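Local coordinates for ABC transporter, substrate binding protein (Mannopine) (Agrobacterium fabrum, PDB 5L9S) that serves as the periplasmic substrate-binding protein of an ABC transporter, probably capturing the opine mannopine for uptake, and is seen here open and unliganded, at residues 167-171 / 304-310; 149-154 / 231-235; 143-149 / 317-322. One frame throughout, in Å; residues are numbered along the deposited sequence.

Contact 1: residues 167-171 / 304-310; sequences FPLDV and VPDAQWI
A flat indole lying under a bent loop is the principle illustrated here. Residues 167-171 run extended from Phe167 to Leu169, with a cis peptide bond before Pro168, then turn through an inverse gamma turn centred on Asp170 into a helix. Across from them, Val304 and Pro305 are extended and Asp306 is the N-cap of a helix from Ala307; its OD1 accepts a weak capping bond from Trp309 N at 3.3 Å. Phe167 CA lies 6.9 Å from Asp306 CA, and Pro168 CA 6.8 Å from Trp309 CA. With chi1 t, Trp309 reaches under the loop. One face of its ring receives Pro168 and Leu169: Leu169 CG makes a CH-pi contact 4.0 Å from the centroid of the six-membered ring, while Pro168 CB comes within 3.3 Å of Trp309 NE1. Val171 CG2 closes the ring edge, 4.1 Å from Trp309 CH2. Phe167, chi1 m, turns its edge to the indole in an offset edge-to-face pair, centroids 5.8 Å apart and planes at 65°. Asp306 CB covers a face of the Phe167 ring, 3.8 Å from its centroid. Van der Waals, CH-pi and aromatic packing, without hydrogen bonds between the segments, joins the loop between helices 149-158 and 171-181 to the start of helix 307-325. Behind it, Leu169 rests on Leu156 of helix 149-158, and Ile310 and Pro305 on Trp149.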
loop_
_atom_site.group_PDB
_atom_site.type_symbol
_atom_site.label_atom_id
_atom_site.label_comp_id
_atom_site.label_asym_id
_atom_site.label_seq_id
_atom_site.Cartn_x
_atom_site.Cartn_y
_atom_site.Cartn_z
ATOM N N PHE A 167 17.523 -2.241 -1.139
ATOM C CA PHE A 167 17.298 -3.230 -2.207
ATOM C C PHE A 167 18.531 -3.353 -3.123
ATOM O O PHE A 167 19.064 -2.315 -3.519
ATOM C CB PHE A 167 16.039 -2.901 -3.019
ATOM C CG PHE A 167 14.744 -3.152 -2.293
ATOM C CD1 PHE A 167 14.163 -4.414 -2.291
ATOM C CD2 PHE A 167 14.071 -2.112 -1.659
ATOM C CE1 PHE A 167 12.953 -4.640 -1.633
ATOM C CE2 PHE A 167 12.846 -2.332 -1.025
ATOM C CZ PHE A 167 12.296 -3.596 -1.012
ATOM N N PRO A 168 19.030 -4.576 -3.462
ATOM C CA PRO A 168 18.525 -5.931 -3.119
ATOM C C PRO A 168 18.682 -6.332 -1.642
ATOM O O PRO A 168 19.739 -6.080 -1.049
ATOM C CB PRO A 168 19.327 -6.849 -4.065
ATOM C CG PRO A 168 20.597 -6.122 -4.295
ATOM C CD PRO A 168 20.213 -4.664 -4.341
ATOM N N LEU A 169 17.628 -6.954 -1.054
ATOM C CA LEU A 169 17.628 -7.369 0.351
ATOM C C LEU A 169 18.616 -8.486 0.644
ATOM O O LEU A 169 18.587 -9.532 -0.015
ATOM C CB LEU A 169 16.226 -7.786 0.855
ATOM C CG LEU A 169 15.028 -6.830 0.735
ATOM C CD1 LEU A 169 13.803 -7.446 1.395
ATOM C CD2 LEU A 169 15.299 -5.503 1.393
ATOM N N ASP A 170 19.467 -8.270 1.666
ATOM C CA ASP A 170 20.438 -9.249 2.168
ATOM C C ASP A 170 19.633 -10.175 3.114
ATOM O O ASP A 170 19.549 -9.922 4.320
ATOM C CB ASP A 170 21.568 -8.497 2.901
ATOM C CG ASP A 170 22.755 -9.313 3.395
ATOM O OD1 ASP A 170 22.651 -10.558 3.439
ATOM O OD2 ASP A 170 23.745 -8.701 3.837
ATOM N N VAL A 171 18.964 -11.186 2.532
ATOM C CA VAL A 171 18.063 -12.141 3.202
ATOM C C VAL A 171 18.748 -12.912 4.346
ATOM O O VAL A 171 18.119 -13.160 5.382
ATOM C CB VAL A 171 17.388 -13.086 2.172
ATOM C CG1 VAL A 171 16.401 -14.042 2.840
ATOM C CG2 VAL A 171 16.677 -12.271 1.097
ATOM N N VAL A 304 9.845 2.768 -0.122
ATOM C CA VAL A 304 8.984 2.451 -1.256
ATOM C C VAL A 304 9.422 1.098 -1.833
ATOM O O VAL A 304 10.628 0.857 -1.908
ATOM C CB VAL A 304 8.911 3.638 -2.255
ATOM C CG1 VAL A 304 8.937 3.188 -3.711
ATOM C CG2 VAL A 304 7.699 4.522 -1.958
ATOM N N PRO A 305 8.489 0.158 -2.137
ATOM C CA PRO A 305 8.927 -1.172 -2.605
ATOM C C PRO A 305 9.639 -1.196 -3.961
ATOM O O PRO A 305 9.340 -0.376 -4.836
ATOM C CB PRO A 305 7.601 -1.957 -2.686
ATOM C CG PRO A 305 6.558 -0.916 -2.932
ATOM C CD PRO A 305 7.010 0.243 -2.087
ATOM N N ASP A 306 10.566 -2.140 -4.126
ATOM C CA ASP A 306 11.194 -2.438 -5.413
ATOM C C ASP A 306 10.381 -3.662 -5.877
ATOM O O ASP A 306 10.657 -4.786 -5.448
ATOM C CB ASP A 306 12.693 -2.774 -5.278
ATOM C CG ASP A 306 13.405 -3.228 -6.558
ATOM O OD1 ASP A 306 12.717 -3.420 -7.600
ATOM O OD2 ASP A 306 14.654 -3.374 -6.524
ATOM N N ALA A 307 9.327 -3.422 -6.676
ATOM C CA ALA A 307 8.440 -4.465 -7.179
ATOM C C ALA A 307 9.187 -5.502 -8.015
ATOM O O ALA A 307 8.866 -6.684 -7.922
ATOM C CB ALA A 307 7.303 -3.850 -7.982
ATOM N N GLN A 308 10.202 -5.075 -8.797
ATOM C CA GLN A 308 10.969 -6.002 -9.635
ATOM C C GLN A 308 11.666 -7.072 -8.799
ATOM O O GLN A 308 11.577 -8.252 -9.148
ATOM C CB GLN A 308 11.995 -5.273 -10.515
ATOM C CG GLN A 308 11.440 -4.729 -11.826
ATOM C CD GLN A 308 12.484 -3.990 -12.631
ATOM O OE1 GLN A 308 13.640 -3.819 -12.215
ATOM N NE2 GLN A 308 12.083 -3.505 -13.794
ATOM N N TRP A 309 12.348 -6.663 -7.696
ATOM C CA TRP A 309 13.074 -7.559 -6.802
ATOM C C TRP A 309 12.144 -8.485 -6.008
ATOM O O TRP A 309 12.387 -9.697 -5.966
ATOM C CB TRP A 309 14.025 -6.775 -5.879
ATOM C CG TRP A 309 14.917 -7.647 -5.035
ATOM C CD1 TRP A 309 16.188 -8.040 -5.326
ATOM C CD2 TRP A 309 14.573 -8.283 -3.789
ATOM N NE1 TRP A 309 16.671 -8.861 -4.329
ATOM C CE2 TRP A 309 15.701 -9.027 -3.375
ATOM C CE3 TRP A 309 13.426 -8.278 -2.972
ATOM C CZ2 TRP A 309 15.716 -9.763 -2.183
ATOM C CZ3 TRP A 309 13.430 -9.035 -1.813
ATOM C CH2 TRP A 309 14.564 -9.770 -1.429
ATOM N N ILE A 310 11.092 -7.928 -5.378
ATOM C CA ILE A 310 10.121 -8.706 -4.592
ATOM C C ILE A 310 9.506 -9.860 -5.424
ATOM O O ILE A 310 9.457 -10.993 -4.930
ATOM C CB ILE A 310 9.045 -7.802 -3.913
ATOM C CG1 ILE A 310 9.712 -6.817 -2.917
ATOM C CG2 ILE A 310 7.964 -8.657 -3.206
ATOM C CD1 ILE A 310 8.945 -5.585 -2.662
#

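Contact 2: residues 149-154 / 231-235; sequences WRVLAA and AFLVG
This is a buried helix-on-sheet contact, in which the first turns of helix 149-158 pack against a face of the long strand 224-240. The axes of helix 149-154 and strand 231-235 approach to 10.0 Å, their directions 148° apart, and the nearest CA atoms are those of Arg150 and Phe232, 7.2 Å apart. Strand alternation sets the pattern: Phe232 and Val234 point toward the helix, Leu233 away. Phe232, chi1 m, is the main projecting side chain. Arg150 CG lies over a face of its ring, 4.2 Å from the centroid, Ala153 CB is 3.6 Å from Phe232 CE1, and Phe232 CZ reaches Arg150 O at 3.5 Å; the small side chains of Ala153 and Ala154 are consistent with so close an approach. Strand 224-240 pairs with strands 61-65 and 103-116, consistent with its being a crossover strand between the two lobes of a periplasmic binding protein. Trp149, chi1 p, swings its indole to the strand, setting CZ3 3.9 Å from Phe232 CD1 and, at the ring edge, CZ2 3.7 Å from Val234 CG2. Outside the pair, Phe232 also meets the ring of Trp127, and Gln208 of strand 206-210 touches Arg150, Ala154 and Phe232.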
loop_
_atom_site.group_PDB
_atom_site.type_symbol
_atom_site.label_atom_id
_atom_site.label_comp_id
_atom_site.label_asym_id
_atom_site.label_seq_id
_atom_site.Cartn_x
_atom_site.Cartn_y
_atom_site.Cartn_z
ATOM N N TRP A 149 8.780 -9.726 3.198
ATOM C CA TRP A 149 9.727 -8.707 2.750
ATOM C C TRP A 149 9.814 -7.464 3.662
ATOM O O TRP A 149 10.930 -6.963 3.869
ATOM C CB TRP A 149 9.511 -8.319 1.276
ATOM C CG TRP A 149 8.349 -7.415 0.976
ATOM C CD1 TRP A 149 7.092 -7.783 0.568
ATOM C CD2 TRP A 149 8.357 -5.976 1.009
ATOM N NE1 TRP A 149 6.316 -6.668 0.365
ATOM C CE2 TRP A 149 7.069 -5.543 0.624
ATOM C CE3 TRP A 149 9.326 -5.007 1.350
ATOM C CZ2 TRP A 149 6.747 -4.189 0.511
ATOM C CZ3 TRP A 149 8.996 -3.667 1.249
ATOM C CH2 TRP A 149 7.736 -3.271 0.799
ATOM N N ARG A 150 8.658 -6.982 4.216
ATOM C CA ARG A 150 8.620 -5.820 5.109
ATOM C C ARG A 150 9.203 -6.143 6.483
ATOM O O ARG A 150 9.715 -5.261 7.147
ATOM C CB ARG A 150 7.192 -5.321 5.285
ATOM C CG ARG A 150 6.632 -4.485 4.155
ATOM C CD ARG A 150 5.293 -4.098 4.675
ATOM N NE ARG A 150 4.192 -4.197 3.718
ATOM C CZ ARG A 150 3.651 -5.324 3.283
ATOM N NH1 ARG A 150 4.173 -6.498 3.626
ATOM N NH2 ARG A 150 2.631 -5.291 2.446
ATOM N N VAL A 151 9.061 -7.383 6.941
ATOM C CA VAL A 151 9.619 -7.825 8.224
ATOM C C VAL A 151 11.162 -7.898 8.076
ATOM O O VAL A 151 11.890 -7.428 8.955
ATOM C CB VAL A 151 8.988 -9.164 8.702
ATOM C CG1 VAL A 151 9.733 -9.752 9.887
ATOM C CG2 VAL A 151 7.526 -8.967 9.062
ATOM N N LEU A 152 11.637 -8.454 6.944
ATOM C CA LEU A 152 13.043 -8.581 6.567
ATOM C C LEU A 152 13.701 -7.224 6.354
ATOM O O LEU A 152 14.776 -6.978 6.899
ATOM C CB LEU A 152 13.168 -9.461 5.300
ATOM C CG LEU A 152 12.743 -10.950 5.447
ATOM C CD1 LEU A 152 12.896 -11.687 4.137
ATOM C CD2 LEU A 152 13.559 -11.663 6.507
ATOM N N ALA A 153 13.031 -6.321 5.600
ATOM C CA ALA A 153 13.478 -4.940 5.385
ATOM C C ALA A 153 13.517 -4.133 6.712
ATOM O O ALA A 153 14.441 -3.338 6.879
ATOM C CB ALA A 153 12.601 -4.250 4.347
ATOM N N ALA A 154 12.568 -4.361 7.666
ATOM C CA ALA A 154 12.600 -3.696 8.986
ATOM C C ALA A 154 13.839 -4.157 9.747
ATOM O O ALA A 154 14.493 -3.332 10.367
ATOM C CB ALA A 154 11.349 -4.014 9.799
ATOM N N ALA A 231 8.841 3.754 7.458
ATOM C CA ALA A 231 7.499 3.216 7.199
ATOM C C ALA A 231 7.426 2.694 5.764
ATOM O O ALA A 231 8.042 3.260 4.872
ATOM C CB ALA A 231 6.451 4.301 7.403
ATOM N N PHE A 232 6.708 1.600 5.545
ATOM C CA PHE A 232 6.565 1.022 4.218
ATOM C C PHE A 232 5.283 1.532 3.547
ATOM O O PHE A 232 4.175 1.247 4.016
ATOM C CB PHE A 232 6.648 -0.511 4.285
ATOM C CG PHE A 232 7.906 -1.008 4.967
ATOM C CD1 PHE A 232 9.100 -1.151 4.257
ATOM C CD2 PHE A 232 7.900 -1.339 6.321
ATOM C CE1 PHE A 232 10.271 -1.577 4.897
ATOM C CE2 PHE A 232 9.074 -1.779 6.955
ATOM C CZ PHE A 232 10.250 -1.882 6.243
ATOM N N LEU A 233 5.444 2.326 2.473
ATOM C CA LEU A 233 4.318 2.887 1.706
ATOM C C LEU A 233 4.047 2.054 0.490
ATOM O O LEU A 233 4.807 2.098 -0.466
ATOM C CB LEU A 233 4.564 4.349 1.334
ATOM C CG LEU A 233 3.335 5.147 0.905
ATOM C CD1 LEU A 233 2.397 5.414 2.066
ATOM C CD2 LEU A 233 3.740 6.435 0.252
ATOM N N VAL A 234 3.004 1.227 0.562
ATOM C CA VAL A 234 2.622 0.278 -0.487
ATOM C C VAL A 234 1.189 0.562 -0.883
ATOM O O VAL A 234 0.307 0.632 -0.030
ATOM C CB VAL A 234 2.804 -1.211 -0.018
ATOM C CG1 VAL A 234 2.521 -2.198 -1.150
ATOM C CG2 VAL A 234 4.204 -1.458 0.542
ATOM N N GLY A 235 0.946 0.671 -2.167
ATOM C CA GLY A 235 -0.416 0.902 -2.619
ATOM C C GLY A 235 -0.926 0.058 -3.763
ATOM O O GLY A 235 -0.385 -1.009 -4.084
#

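Contact 3: residues 143-149 / 317-322; sequences PNFDDPW and LVQRWN
Pro148 and the Trp321 indole form the apolar centre: the proline ring is tilted, with its CB over the indole face, 3.4 Å from Trp321 CE3. Trp321 has chi1 t and stands one helical turn after Leu317, so the two side chains form a ridge facing the loop. Pro148 CD is 4.1 Å from Leu317 CB, and Leu317 CD1 continues to Trp149 CB at 4.2 Å. In register, Asp147 CA is 5.9 Å from Val318 CA and Pro148 CA 6.8 Å from Trp321 CA. Outward, Val318 CG2 lies 3.3 Å from Asp146 O, while Asp147, chi1 t, turns its OD1 back to accept from Trp149 N at 2.9 Å, a capping bond at the turn into helix 149-158. At the polar edge, Trp321 NE1 donates to Asn144 OD1, 3.2 Å at 163°, the single hydrogen bond joining the segments; OD1 lies near the indole plane. The carboxylate of Asp146 forms a salt bridge to Arg190. Such loop-to-helix docking ties the link between strand 140-143 and helix 149-158 to the C-terminal helix 307-325. Around Trp321 lie Val151 of helix 149-158, Phe175 and Leu178 of helix 171-181, and Trp324.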
loop_
_atom_site.group_PDB
_atom_site.type_symbol
_atom_site.label_atom_id
_atom_site.label_comp_id
_atom_site.label_asym_id
_atom_site.label_seq_id
_atom_site.Cartn_x
_atom_site.Cartn_y
_atom_site.Cartn_z
ATOM N N PRO A 143 3.699 -8.852 11.476
ATOM C CA PRO A 143 2.733 -9.668 10.720
ATOM C C PRO A 143 3.323 -11.016 10.331
ATOM O O PRO A 143 4.534 -11.174 10.147
ATOM C CB PRO A 143 2.438 -8.844 9.478
ATOM C CG PRO A 143 3.574 -7.922 9.327
ATOM C CD PRO A 143 4.154 -7.683 10.691
ATOM N N ASN A 144 2.458 -11.993 10.264
ATOM C CA ASN A 144 2.800 -13.327 9.829
ATOM C C ASN A 144 1.836 -13.742 8.735
ATOM O O ASN A 144 0.926 -14.559 8.927
ATOM C CB ASN A 144 2.897 -14.335 10.980
ATOM C CG ASN A 144 3.068 -15.767 10.519
ATOM O OD1 ASN A 144 3.882 -16.077 9.630
ATOM N ND2 ASN A 144 2.239 -16.648 11.059
ATOM N N PHE A 145 1.993 -13.073 7.607
ATOM C CA PHE A 145 1.308 -13.397 6.376
ATOM C C PHE A 145 2.432 -13.839 5.443
ATOM O O PHE A 145 3.614 -13.609 5.764
ATOM C CB PHE A 145 0.404 -12.271 5.827
ATOM C CG PHE A 145 0.786 -10.823 6.042
ATOM C CD1 PHE A 145 2.019 -10.339 5.607
ATOM C CD2 PHE A 145 -0.139 -9.913 6.558
ATOM C CE1 PHE A 145 2.335 -8.987 5.736
ATOM C CE2 PHE A 145 0.179 -8.565 6.683
ATOM C CZ PHE A 145 1.409 -8.109 6.260
ATOM N N ASP A 146 2.077 -14.574 4.376
ATOM C CA ASP A 146 2.972 -15.262 3.449
ATOM C C ASP A 146 4.182 -14.457 2.924
ATOM O O ASP A 146 5.254 -15.061 2.812
ATOM C CB ASP A 146 2.188 -15.884 2.295
ATOM C CG ASP A 146 1.413 -17.120 2.731
ATOM O OD1 ASP A 146 2.044 -18.061 3.283
ATOM O OD2 ASP A 146 0.184 -17.153 2.520
ATOM N N ASP A 147 4.072 -13.144 2.644
ATOM C CA ASP A 147 5.300 -12.458 2.214
ATOM C C ASP A 147 5.943 -11.695 3.369
ATOM O O ASP A 147 5.328 -10.785 3.929
ATOM C CB ASP A 147 5.140 -11.578 0.951
ATOM C CG ASP A 147 6.442 -11.264 0.199
ATOM O OD1 ASP A 147 7.457 -10.945 0.863
ATOM O OD2 ASP A 147 6.419 -11.249 -1.053
ATOM N N PRO A 148 7.208 -12.048 3.705
ATOM C CA PRO A 148 7.896 -11.381 4.821
ATOM C C PRO A 148 8.779 -10.166 4.461
ATOM O O PRO A 148 9.521 -9.683 5.325
ATOM C CB PRO A 148 8.796 -12.509 5.319
ATOM C CG PRO A 148 9.226 -13.203 4.059
ATOM C CD PRO A 148 8.040 -13.146 3.151
ATOM N N TRP A 149 8.780 -9.726 3.198
ATOM C CA TRP A 149 9.727 -8.707 2.750
ATOM C C TRP A 149 9.814 -7.464 3.662
ATOM O O TRP A 149 10.930 -6.963 3.869
ATOM C CB TRP A 149 9.511 -8.319 1.276
ATOM C CG TRP A 149 8.349 -7.415 0.976
ATOM C CD1 TRP A 149 7.092 -7.783 0.568
ATOM C CD2 TRP A 149 8.357 -5.976 1.009
ATOM N NE1 TRP A 149 6.316 -6.668 0.365
ATOM C CE2 TRP A 149 7.069 -5.543 0.624
ATOM C CE3 TRP A 149 9.326 -5.007 1.350
ATOM C CZ2 TRP A 149 6.747 -4.189 0.511
ATOM C CZ3 TRP A 149 8.996 -3.667 1.249
ATOM C CH2 TRP A 149 7.736 -3.271 0.799
ATOM N N LEU A 317 11.583 -16.369 -0.752
ATOM C CA LEU A 317 11.182 -15.685 0.480
ATOM C C LEU A 317 10.142 -16.443 1.295
ATOM O O LEU A 317 10.367 -16.675 2.485
ATOM C CB LEU A 317 10.705 -14.244 0.204
ATOM C CG LEU A 317 11.724 -13.203 -0.264
ATOM C CD1 LEU A 317 11.059 -11.830 -0.383
ATOM C CD2 LEU A 317 12.922 -13.137 0.657
ATOM N N VAL A 318 9.018 -16.845 0.648
ATOM C CA VAL A 318 7.917 -17.623 1.243
ATOM C C VAL A 318 8.456 -18.967 1.794
ATOM O O VAL A 318 8.146 -19.327 2.936
ATOM C CB VAL A 318 6.748 -17.802 0.233
ATOM C CG1 VAL A 318 5.701 -18.788 0.749
ATOM C CG2 VAL A 318 6.103 -16.460 -0.103
ATOM N N GLN A 319 9.309 -19.664 0.999
ATOM C CA GLN A 319 9.949 -20.917 1.386
ATOM C C GLN A 319 10.777 -20.692 2.661
ATOM O O GLN A 319 10.500 -21.304 3.694
ATOM C CB GLN A 319 10.868 -21.417 0.256
ATOM C CG GLN A 319 10.229 -22.333 -0.779
ATOM C CD GLN A 319 11.262 -23.006 -1.670
ATOM O OE1 GLN A 319 12.436 -22.606 -1.732
ATOM N NE2 GLN A 319 10.851 -24.068 -2.368
ATOM N N ARG A 320 11.757 -19.771 2.585
ATOM C CA ARG A 320 12.656 -19.410 3.668
ATOM C C ARG A 320 11.950 -18.953 4.932
ATOM O O ARG A 320 12.428 -19.269 6.012
ATOM C CB ARG A 320 13.665 -18.366 3.193
ATOM C CG ARG A 320 14.968 -18.987 2.754
ATOM C CD ARG A 320 16.089 -18.523 3.645
ATOM N NE ARG A 320 17.043 -17.749 2.866
ATOM C CZ ARG A 320 18.117 -17.153 3.360
ATOM N NH1 ARG A 320 18.927 -16.471 2.563
ATOM N NH2 ARG A 320 18.387 -17.225 4.660
ATOM N N TRP A 321 10.830 -18.227 4.812
ATOM C CA TRP A 321 10.066 -17.731 5.966
ATOM C C TRP A 321 9.301 -18.849 6.680
ATOM O O TRP A 321 9.422 -18.971 7.902
ATOM C CB TRP A 321 9.125 -16.581 5.561
ATOM C CG TRP A 321 8.321 -16.008 6.693
ATOM C CD1 TRP A 321 7.010 -16.258 6.974
ATOM C CD2 TRP A 321 8.776 -15.081 7.690
ATOM N NE1 TRP A 321 6.613 -15.534 8.076
ATOM C CE2 TRP A 321 7.683 -14.818 8.549
ATOM C CE3 TRP A 321 9.993 -14.423 7.927
ATOM C CZ2 TRP A 321 7.782 -13.956 9.650
ATOM C CZ3 TRP A 321 10.072 -13.537 8.991
ATOM C CH2 TRP A 321 8.982 -13.323 9.847
ATOM N N ASN A 322 8.513 -19.658 5.921
ATOM C CA ASN A 322 7.709 -20.758 6.458
ATOM C C ASN A 322 8.563 -21.761 7.200
ATOM O O ASN A 322 8.133 -22.286 8.233
ATOM C CB ASN A 322 6.877 -21.431 5.360
ATOM C CG ASN A 322 5.558 -20.734 5.025
ATOM O OD1 ASN A 322 5.228 -19.613 5.496
ATOM N ND2 ASN A 322 4.772 -21.403 4.181
#

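The three contacts grade from core to surface. Contact 2 is largely buried and lies nearest the chain centre, its own centre about 9 Å from it, whereas contacts 1 and 3, at about 15 and 17 Å, are partly exposed. Contacts 1 and 3 share helix 307-325, one at its start and the other further along; contacts 2 and 3 share Trp149, whose indole also packs against Pro305 and Ile310 of contact 1. Chemistry follows place: contacts 1 and 2 rest mainly on apolar and ring packing, while contact 3 adds an indole-to-amide hydrogen bond at its polar edge. Together they bring the C-terminal helix, helix 149-158 and the long strand 224-240 into one continuous packing.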